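Side-chain contacts in allophycocyanin beta-18 subunit apoprotein (Chroococcidiopsis thermalis PCC 7203, PDB 6HRK), which binds biliverdin IX alpha and fluoresces in the far red, as an artificial biliprotein derived from a light-harvesting allophycocyanin subunit: residues Q9-I14 with A66-G71; L60-Y65 with E77-G82; P96-I101 with Y129-I134; K106-K111 with A121-P126. The protein carries 18 engineered substitutions. All blocks are in the same frame, centred on the assembly; numbering follows the deposited sequence.

Contact 1: residues Q9-I14 with A66-G71. Engineered in segment 66-71: Gly71 (natural residue Asp).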
# COMPACT_ATOMS: atom_id res chain seq x y z
N GLN A 9 0.01 -16.63 -8.38
CA GLN A 9 0.98 -16.03 -9.30
C GLN A 9 1.21 -14.53 -9.05
O GLN A 9 2.34 -14.05 -9.17
CB GLN A 9 0.54 -16.24 -10.76
N VAL A 10 0.15 -13.82 -8.68
CA VAL A 10 0.23 -12.39 -8.34
C VAL A 10 1.07 -12.15 -7.09
O VAL A 10 1.98 -11.32 -7.10
CB VAL A 10 -1.17 -11.76 -8.16
CG1 VAL A 10 -1.09 -10.39 -7.48
CG2 VAL A 10 -1.89 -11.65 -9.50
N ALA A 11 0.76 -12.87 -6.01
CA ALA A 11 1.50 -12.73 -4.75
C ALA A 11 2.96 -13.15 -4.87
O ALA A 11 3.81 -12.64 -4.14
CB ALA A 11 0.81 -13.51 -3.64
N GLY A 12 3.25 -14.07 -5.79
CA GLY A 12 4.63 -14.42 -6.15
C GLY A 12 5.39 -13.23 -6.72
O GLY A 12 6.53 -12.98 -6.34
N VAL A 13 4.74 -12.49 -7.63
CA VAL A 13 5.33 -11.30 -8.25
C VAL A 13 5.50 -10.17 -7.22
O VAL A 13 6.53 -9.50 -7.21
CB VAL A 13 4.49 -10.80 -9.45
CG1 VAL A 13 5.02 -9.47 -10.00
CG2 VAL A 13 4.46 -11.84 -10.56
N ILE A 14 4.51 -9.99 -6.35
CA ILE A 14 4.56 -8.95 -5.31
C ILE A 14 5.61 -9.30 -4.25
O ILE A 14 6.40 -8.45 -3.85
CB ILE A 14 3.19 -8.72 -4.63
CG1 ILE A 14 2.15 -8.24 -5.66
CG2 ILE A 14 3.31 -7.70 -3.51
CD1 ILE A 14 0.71 -8.40 -5.21
N ALA A 66 -4.55 -10.72 1.09
CA ALA A 66 -5.96 -10.50 0.75
C ALA A 66 -6.32 -11.07 -0.63
O ALA A 66 -7.38 -11.67 -0.78
CB ALA A 66 -6.30 -9.02 0.81
N ILE A 67 -5.43 -10.89 -1.61
CA ILE A 67 -5.63 -11.44 -2.96
C ILE A 67 -5.51 -12.97 -2.96
O ILE A 67 -6.30 -13.64 -3.62
CB ILE A 67 -4.65 -10.82 -3.99
CG1 ILE A 67 -4.92 -9.32 -4.16
CG2 ILE A 67 -4.75 -11.51 -5.35
CD1 ILE A 67 -3.72 -8.53 -4.65
N VAL A 68 -4.53 -13.51 -2.24
CA VAL A 68 -4.36 -14.96 -2.10
C VAL A 68 -5.52 -15.60 -1.34
O VAL A 68 -5.99 -16.67 -1.71
CB VAL A 68 -3.00 -15.32 -1.44
CG1 VAL A 68 -2.92 -16.80 -1.06
CG2 VAL A 68 -1.86 -14.97 -2.37
N ALA A 69 -5.97 -14.94 -0.27
CA ALA A 69 -7.04 -15.46 0.58
C ALA A 69 -8.42 -15.50 -0.09
O ALA A 69 -9.31 -16.21 0.38
CB ALA A 69 -7.11 -14.68 1.88
N GLY A 70 -8.61 -14.72 -1.16
CA GLY A 70 -9.87 -14.66 -1.90
C GLY A 70 -10.52 -13.29 -1.94
O GLY A 70 -11.44 -13.06 -2.74
N GLY A 71 -10.06 -12.37 -1.09
CA GLY A 71 -10.61 -11.01 -1.05
C GLY A 71 -10.24 -10.25 0.21
O GLY A 71 -9.58 -10.79 1.10
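Val10 and Ile67 meet through methyl groups alone, and no ring or amide lies between the two segments; the ring of Phe122, from outside the segments, packs against both Val10 and Ile67. The aliphatic contact has two parts. In the deeper one, Ile67 points at helix 4-16 and presents its tip to two residues one helical turn apart. Its CD1 rests against both methyls, 4.3 Å from CG1 of Val10 and 4.5 Å from CD1 of Ile14.

The outer part is a single pair, CB of Ala11 against CG2 of Val68 at 3.3 Å, a shortness that should not be pressed at this resolution. Val68 stands with CG1 anti to its backbone N (chi1 169°), which leaves CG2 as the branch that reaches across to the small alanine. The backbones are also nearest here, with 6.8 Å between CA of Ala11 and CA of Val68. No hydrogen bond links the segments.

Pro126 lies against Ile67, while Leu112 and Val123 lie against Val10, so the buried part belongs to a larger apolar core. An N-terminal helix laid against the C-terminal end of the long helix 46-69 in this way is consistent with the globin-like, all-helical fold of phycobilisome proteins.

Contact 2: residues L60-Y65 with E77-G82. Engineered in segment 60-65: Met62 (natural residue Tyr). Engineered in segment 77-82: Met79 (natural residue Leu).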
# COMPACT_ATOMS: atom_id res chain seq x y z
N LEU A 60 1.09 -3.27 1.65
CA LEU A 60 1.30 -4.17 0.51
C LEU A 60 1.22 -5.64 0.93
O LEU A 60 0.69 -6.48 0.20
CB LEU A 60 2.65 -3.89 -0.15
CG LEU A 60 3.00 -4.67 -1.43
CD1 LEU A 60 2.05 -4.32 -2.56
CD2 LEU A 60 4.44 -4.40 -1.83
N ARG A 61 1.79 -5.94 2.10
CA ARG A 61 1.76 -7.28 2.71
C ARG A 61 0.33 -7.78 2.90
O ARG A 61 0.00 -8.90 2.52
CB ARG A 61 2.45 -7.23 4.09
CG ARG A 61 2.97 -8.54 4.61
CD ARG A 61 4.38 -8.82 4.11
NE ARG A 61 5.39 -7.88 4.61
CZ ARG A 61 5.84 -7.80 5.86
NH1 ARG A 61 5.38 -8.60 6.83
NH2 ARG A 61 6.77 -6.90 6.17
N MET A 62 -0.50 -6.92 3.49
CA MET A 62 -1.93 -7.18 3.68
C MET A 62 -2.66 -7.41 2.37
O MET A 62 -3.53 -8.29 2.28
CB MET A 62 -2.59 -6.01 4.42
CG MET A 62 -2.38 -6.00 5.92
SD MET A 62 -2.97 -4.45 6.63
CE MET A 62 -3.29 -4.94 8.32
N CYS A 63 -2.32 -6.62 1.35
CA CYS A 63 -2.93 -6.72 0.02
C CYS A 63 -2.60 -8.05 -0.68
O CYS A 63 -3.48 -8.65 -1.30
CB CYS A 63 -2.53 -5.54 -0.87
SG CYS A 63 -3.21 -3.94 -0.36
N SER A 64 -1.35 -8.49 -0.59
CA SER A 64 -0.93 -9.77 -1.18
C SER A 64 -1.70 -10.95 -0.58
O SER A 64 -2.24 -11.78 -1.32
CB SER A 64 0.57 -10.01 -0.97
OG SER A 64 1.34 -8.98 -1.55
N TYR A 65 -1.74 -11.00 0.75
CA TYR A 65 -2.52 -12.00 1.49
C TYR A 65 -4.01 -11.93 1.15
O TYR A 65 -4.64 -12.96 0.95
CB TYR A 65 -2.30 -11.84 3.00
CG TYR A 65 -3.25 -12.65 3.87
CD1 TYR A 65 -3.40 -14.03 3.68
CD2 TYR A 65 -3.99 -12.04 4.88
CE1 TYR A 65 -4.27 -14.77 4.47
CE2 TYR A 65 -4.86 -12.78 5.68
CZ TYR A 65 -4.99 -14.13 5.47
OH TYR A 65 -5.85 -14.86 6.26
N GLU A 77 -11.64 -4.80 9.67
CA GLU A 77 -12.02 -3.39 9.46
C GLU A 77 -11.80 -2.53 10.71
O GLU A 77 -11.51 -1.34 10.60
CB GLU A 77 -13.48 -3.29 8.99
CG GLU A 77 -13.90 -1.89 8.55
CD GLU A 77 -15.21 -1.88 7.78
OE1 GLU A 77 -15.19 -2.21 6.58
OE2 GLU A 77 -16.25 -1.52 8.37
N ARG A 78 -11.95 -3.13 11.90
CA ARG A 78 -11.66 -2.45 13.17
C ARG A 78 -10.17 -2.14 13.32
O ARG A 78 -9.81 -1.08 13.84
CB ARG A 78 -12.13 -3.29 14.36
N MET A 79 -9.32 -3.06 12.88
CA MET A 79 -7.86 -2.89 12.93
C MET A 79 -7.39 -1.78 12.00
O MET A 79 -6.53 -0.97 12.37
CB MET A 79 -7.16 -4.21 12.57
CG MET A 79 -5.68 -4.25 12.95
SD MET A 79 -4.75 -5.45 11.98
CE MET A 79 -5.67 -6.95 12.34
N LEU A 80 -7.94 -1.75 10.78
CA LEU A 80 -7.64 -0.69 9.81
C LEU A 80 -8.20 0.66 10.25
O LEU A 80 -7.56 1.69 10.05
CB LEU A 80 -8.18 -1.06 8.42
CG LEU A 80 -7.59 -2.32 7.77
CD1 LEU A 80 -8.34 -2.62 6.48
CD2 LEU A 80 -6.10 -2.18 7.50
N ALA A 81 -9.40 0.64 10.84
CA ALA A 81 -9.99 1.84 11.46
C ALA A 81 -9.25 2.27 12.73
O ALA A 81 -9.30 3.44 13.12
CB ALA A 81 -11.46 1.61 11.77
N GLY A 82 -8.59 1.33 13.40
CA GLY A 82 -7.66 1.63 14.49
C GLY A 82 -6.45 2.44 14.05
O GLY A 82 -6.01 3.34 14.76
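Met62 reaches out to Leu80 and Met79 between backbones that stay well apart, the nearest CA atoms, those of Met62 and Leu80, being 10.6 Å apart. Its chain runs extended beyond CG (chi2 171°), which carries the sulfur and terminal methyl to the other helix. The firmer part of the contact is with buried Leu80: both SD and CE of Met62 stand 4.0 Å from CD2 of that leucine, and the two side chains lie alongside, running opposite ways. Ile130 and Leu75 also touch Met62.

The outer side is looser. Here exposed Met79 offers one atom, its SD, to the CE of Met62 at 4.0 Å, and the chains meet at a slant. Met79 bends at its last torsion (chi3 -57°), and its own methyl ends up farther from Met62 than the sulfur does. No hydrogen bond joins the segments; the contact between them is apolar packing.

Both methionines are engineered, Met62 in place of a tyrosine and Met79 in place of a leucine. The side chain of Met62 also comes to about 4 Å from the bound biliverdin at nearest atoms, so Met62 helps line the bilin chromophore pocket while packing helix 46-69 on helix 77-90.

Contact 3: residues P96-I101 with Y129-I134. Engineered in segment 129-134: Ile130 (natural residue Val), Ala131 (natural residue Val), Val133 (natural residue Glu).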
# COMPACT_ATOMS: atom_id res chain seq x y z
N PRO A 96 -2.11 11.28 1.82
CA PRO A 96 -0.83 10.71 1.34
C PRO A 96 -0.67 9.21 1.63
O PRO A 96 -0.14 8.49 0.79
CB PRO A 96 0.23 11.50 2.11
CG PRO A 96 -0.44 12.77 2.48
CD PRO A 96 -1.88 12.43 2.71
N THR A 97 -1.13 8.77 2.80
CA THR A 97 -1.16 7.34 3.15
C THR A 97 -2.01 6.55 2.15
O THR A 97 -1.63 5.45 1.74
CB THR A 97 -1.73 7.11 4.57
OG1 THR A 97 -1.02 7.93 5.52
CG2 THR A 97 -1.62 5.65 4.99
N ALA A 98 -3.15 7.11 1.77
CA ALA A 98 -4.02 6.52 0.76
C ALA A 98 -3.32 6.47 -0.60
O ALA A 98 -3.34 5.44 -1.27
CB ALA A 98 -5.33 7.27 0.66
N ARG A 99 -2.71 7.59 -0.99
CA ARG A 99 -1.95 7.67 -2.25
C ARG A 99 -0.87 6.61 -2.33
O ARG A 99 -0.76 5.92 -3.34
CB ARG A 99 -1.32 9.06 -2.43
CG ARG A 99 -0.34 9.20 -3.60
CD ARG A 99 -0.91 9.91 -4.82
NE ARG A 99 -1.75 9.06 -5.67
CZ ARG A 99 -1.55 8.79 -6.97
NH1 ARG A 99 -0.51 9.29 -7.65
NH2 ARG A 99 -2.40 8.01 -7.62
N SER A 100 -0.07 6.48 -1.27
CA SER A 100 1.04 5.51 -1.23
C SER A 100 0.57 4.08 -1.54
O SER A 100 1.25 3.35 -2.26
CB SER A 100 1.77 5.56 0.11
OG SER A 100 0.90 5.25 1.19
N ILE A 101 -0.59 3.71 -1.00
CA ILE A 101 -1.22 2.41 -1.27
C ILE A 101 -1.66 2.35 -2.74
O ILE A 101 -1.38 1.37 -3.43
CB ILE A 101 -2.40 2.15 -0.30
CG1 ILE A 101 -1.87 1.97 1.13
CG2 ILE A 101 -3.19 0.91 -0.71
CD1 ILE A 101 -2.90 2.24 2.20
N TYR A 129 -9.70 -1.01 -0.87
CA TYR A 129 -10.41 -1.23 0.40
C TYR A 129 -9.68 -0.57 1.56
O TYR A 129 -10.28 0.20 2.32
CB TYR A 129 -10.61 -2.72 0.67
CG TYR A 129 -11.31 -3.01 1.98
CD1 TYR A 129 -12.65 -2.65 2.17
CD2 TYR A 129 -10.64 -3.62 3.04
CE1 TYR A 129 -13.30 -2.90 3.37
CE2 TYR A 129 -11.28 -3.87 4.24
CZ TYR A 129 -12.61 -3.51 4.40
OH TYR A 129 -13.24 -3.77 5.60
N ILE A 130 -8.39 -0.88 1.70
CA ILE A 130 -7.55 -0.29 2.75
C ILE A 130 -7.46 1.23 2.58
O ILE A 130 -7.52 1.96 3.56
CB ILE A 130 -6.13 -0.94 2.79
CG1 ILE A 130 -6.23 -2.41 3.23
CG2 ILE A 130 -5.20 -0.19 3.74
CD1 ILE A 130 -4.98 -3.22 2.99
N ALA A 131 -7.32 1.69 1.33
CA ALA A 131 -7.34 3.13 1.03
C ALA A 131 -8.66 3.81 1.40
O ALA A 131 -8.66 4.94 1.89
CB ALA A 131 -7.03 3.37 -0.45
N ARG A 132 -9.78 3.11 1.18
CA ARG A 132 -11.11 3.63 1.53
C ARG A 132 -11.32 3.77 3.03
O ARG A 132 -11.82 4.80 3.49
CB ARG A 132 -12.20 2.73 0.94
N VAL A 133 -10.94 2.75 3.79
CA VAL A 133 -11.11 2.75 5.25
C VAL A 133 -10.10 3.68 5.95
O VAL A 133 -10.40 4.23 7.00
CB VAL A 133 -11.06 1.31 5.83
CG1 VAL A 133 -11.19 1.31 7.35
CG2 VAL A 133 -12.18 0.46 5.22
N ILE A 134 -8.92 3.85 5.36
CA ILE A 134 -7.92 4.81 5.87
C ILE A 134 -8.40 6.26 5.72
O ILE A 134 -8.25 7.06 6.65
CB ILE A 134 -6.52 4.61 5.20
CG1 ILE A 134 -5.83 3.37 5.79
CG2 ILE A 134 -5.62 5.83 5.34
CD1 ILE A 134 -5.23 3.55 7.17
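Ile101 crosses to Ile130 by the end of its longer branch. From CB, which has no atom of the other segment beside it, CG2 leaves anti to the backbone N and CG1 leaves on the side of that nitrogen (chi1 -67°). CG1 serves as a spacer, and CD1 at the tip meets CG2 of Ile130 at 3.7 Å, the two side chains standing at about a right angle. Phe59 touches both isoleucines.

One turn back, the helices come close where two alanines face each other: CB of Ala98 is 4.4 Å from CB of Ala131 and 4.2 Å from O of Ala131. The CA atoms of this pair are just 4.8 Å apart, while the short axes pass at 9.0 Å and run antiparallel at 178°. Such a pairing of the last two helices is consistent with the globin-like fold of this family. Ile130 and Ala131 are both engineered, each replacing a valine.

At the neighbouring position, Thr97 turns its methyl CG2 to CG2 of Ile134 at 4.0 Å, again nearly at right angles. Its hydroxyl bonds to Pro93 O, just ahead of the helix, leaving the methyl for the partner helix. Thr97 and Ser100 also touch the biliverdin. Ser100 OG donates to O of Thr97 at 2.6 Å, from above the carbonyl plane.

Contact 4: residues K106-K111 with A121-P126. Engineered in segment 106-111: Lys106 (natural residue Asn). Engineered in segment 121-126: Ala121 (natural residue Thr).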
# COMPACT_ATOMS: atom_id res chain seq x y z
N LYS A 106 -0.58 0.66 -8.52
CA LYS A 106 -0.10 0.99 -9.87
C LYS A 106 1.22 0.31 -10.23
O LYS A 106 1.36 -0.18 -11.35
CB LYS A 106 0.04 2.51 -10.04
N ILE A 107 2.16 0.27 -9.29
CA ILE A 107 3.47 -0.36 -9.54
C ILE A 107 3.32 -1.88 -9.70
O ILE A 107 3.99 -2.48 -10.54
CB ILE A 107 4.52 -0.04 -8.43
CG1 ILE A 107 4.66 1.48 -8.18
CG2 ILE A 107 5.89 -0.61 -8.80
CD1 ILE A 107 4.74 2.34 -9.43
N VAL A 108 2.44 -2.48 -8.89
CA VAL A 108 2.12 -3.91 -9.01
C VAL A 108 1.44 -4.22 -10.35
O VAL A 108 1.78 -5.21 -11.00
CB VAL A 108 1.27 -4.41 -7.81
CG1 VAL A 108 0.71 -5.82 -8.05
CG2 VAL A 108 2.10 -4.41 -6.54
N LYS A 109 0.49 -3.38 -10.75
CA LYS A 109 -0.23 -3.54 -12.03
C LYS A 109 0.69 -3.50 -13.25
O LYS A 109 0.47 -4.24 -14.22
CB LYS A 109 -1.34 -2.49 -12.17
CG LYS A 109 -2.47 -2.62 -11.14
CD LYS A 109 -3.68 -3.38 -11.66
CE LYS A 109 -4.71 -2.45 -12.29
NZ LYS A 109 -5.98 -3.17 -12.58
N GLU A 110 1.71 -2.64 -13.21
CA GLU A 110 2.74 -2.59 -14.27
C GLU A 110 3.53 -3.89 -14.37
O GLU A 110 3.68 -4.44 -15.46
CB GLU A 110 3.72 -1.43 -14.03
CG GLU A 110 3.18 -0.04 -14.29
CD GLU A 110 4.13 1.05 -13.84
OE1 GLU A 110 5.36 0.89 -14.02
OE2 GLU A 110 3.66 2.08 -13.30
N LYS A 111 4.04 -4.35 -13.23
CA LYS A 111 4.90 -5.54 -13.18
C LYS A 111 4.18 -6.83 -13.58
O LYS A 111 4.79 -7.71 -14.19
CB LYS A 111 5.53 -5.71 -11.78
CG LYS A 111 6.50 -4.60 -11.39
CD LYS A 111 7.78 -4.65 -12.21
N ALA A 121 -8.21 -7.26 -12.74
CA ALA A 121 -9.01 -6.28 -12.00
C ALA A 121 -9.08 -6.62 -10.51
O ALA A 121 -9.03 -5.72 -9.67
CB ALA A 121 -10.41 -6.21 -12.59
N PHE A 122 -9.21 -7.92 -10.20
CA PHE A 122 -9.23 -8.44 -8.81
C PHE A 122 -8.11 -7.97 -7.88
O PHE A 122 -8.30 -7.90 -6.66
CB PHE A 122 -9.26 -9.99 -8.82
CG PHE A 122 -7.98 -10.62 -9.32
CD1 PHE A 122 -6.95 -10.93 -8.43
CD2 PHE A 122 -7.81 -10.93 -10.66
CE1 PHE A 122 -5.78 -11.52 -8.88
CE2 PHE A 122 -6.64 -11.52 -11.12
CZ PHE A 122 -5.62 -11.82 -10.22
N VAL A 123 -6.94 -7.67 -8.45
CA VAL A 123 -5.79 -7.13 -7.69
C VAL A 123 -6.09 -5.80 -7.00
O VAL A 123 -5.55 -5.54 -5.93
CB VAL A 123 -4.54 -7.02 -8.61
CG1 VAL A 123 -3.44 -6.13 -8.03
CG2 VAL A 123 -3.98 -8.41 -8.88
N ASP A 124 -6.95 -4.97 -7.60
CA ASP A 124 -7.29 -3.65 -7.05
C ASP A 124 -7.93 -3.70 -5.66
O ASP A 124 -7.62 -2.87 -4.80
CB ASP A 124 -8.26 -2.91 -8.01
CG ASP A 124 -7.63 -2.58 -9.36
OD1 ASP A 124 -6.58 -3.17 -9.71
OD2 ASP A 124 -8.19 -1.72 -10.07
N GLU A 125 -8.80 -4.69 -5.45
CA GLU A 125 -9.69 -4.77 -4.27
C GLU A 125 -9.09 -4.35 -2.90
O GLU A 125 -9.60 -3.41 -2.29
CB GLU A 125 -10.34 -6.17 -4.21
CG GLU A 125 -10.94 -6.54 -2.86
CD GLU A 125 -11.75 -7.82 -2.91
OE1 GLU A 125 -11.63 -8.61 -3.86
OE2 GLU A 125 -12.51 -8.02 -1.94
N PRO A 126 -8.05 -5.06 -2.41
CA PRO A 126 -7.52 -4.72 -1.08
C PRO A 126 -6.71 -3.41 -1.01
O PRO A 126 -6.50 -2.89 0.09
CB PRO A 126 -6.62 -5.91 -0.75
CG PRO A 126 -6.16 -6.39 -2.08
CD PRO A 126 -7.34 -6.21 -2.98
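Where Lys109 meets Asp124, segment 106-111 of helix 94-115 passes a turn, 121-124, that has helical angles but lacks the regular helical bonds; the nearest CA atoms, those of Lys109 and Val123, are 7.9 Å apart. Asp124 N donates to O of Ala121 within that turn.

The polar half of the contact is a salt bridge. Lys109 NZ gives a hydrogen bond to OD1 of Asp124 at 2.9 Å, meeting it on the syn side and 18° out of the carboxylate plane. OD2 of Asp124 lies farther from NZ of Lys109, at 3.6 Å, so the grip is uneven. The lysine chain, bent at both chi2 and chi3 (-97° and -91°), comes across the aspartate at about a right angle, with its CE 3.3 Å from Asp124 OD1. Ile120 O takes a second bond from the same ammonium, and Lys105 also touches Asp124.

Helices 94-115 and 125-134 form a helical hairpin, the last two helices of a globin-like fold, and this contact sits near the connection between them. Shortening Asp124 to an alanine here would probably leave the Lys109 ammonium with Ile120 O but without its carboxylate mate.

Beneath the salt bridge the packing is apolar: CG1 of Val108 and CG1 of Val123 are 4.2 Å apart, and in both residues CG1 is the branch anti to the backbone N. Ile14 packs on Val108, while Val10 and Leu112 pack on Val123.

All four contacts belong to one compact all-helical chain. Contacts 1 and 2 share helix 46-69 and their segments alternate along the sequence; their centres are 14 Å apart. Contacts 3 and 4 both join helix 94-115 to helix 125-134, with contact 4 nested inside the loop that contact 3 closes and their centres again 14 Å apart. Contacts 2 and 3, 10 Å apart between centres, meet through Leu80 and Ile130, and each includes residues touching the biliverdin. Contacts 1 and 4, also 10 Å apart and on the same side of the chain's centre, join largely through apolar side chains, so the chromophore is met by one pair and not by the other.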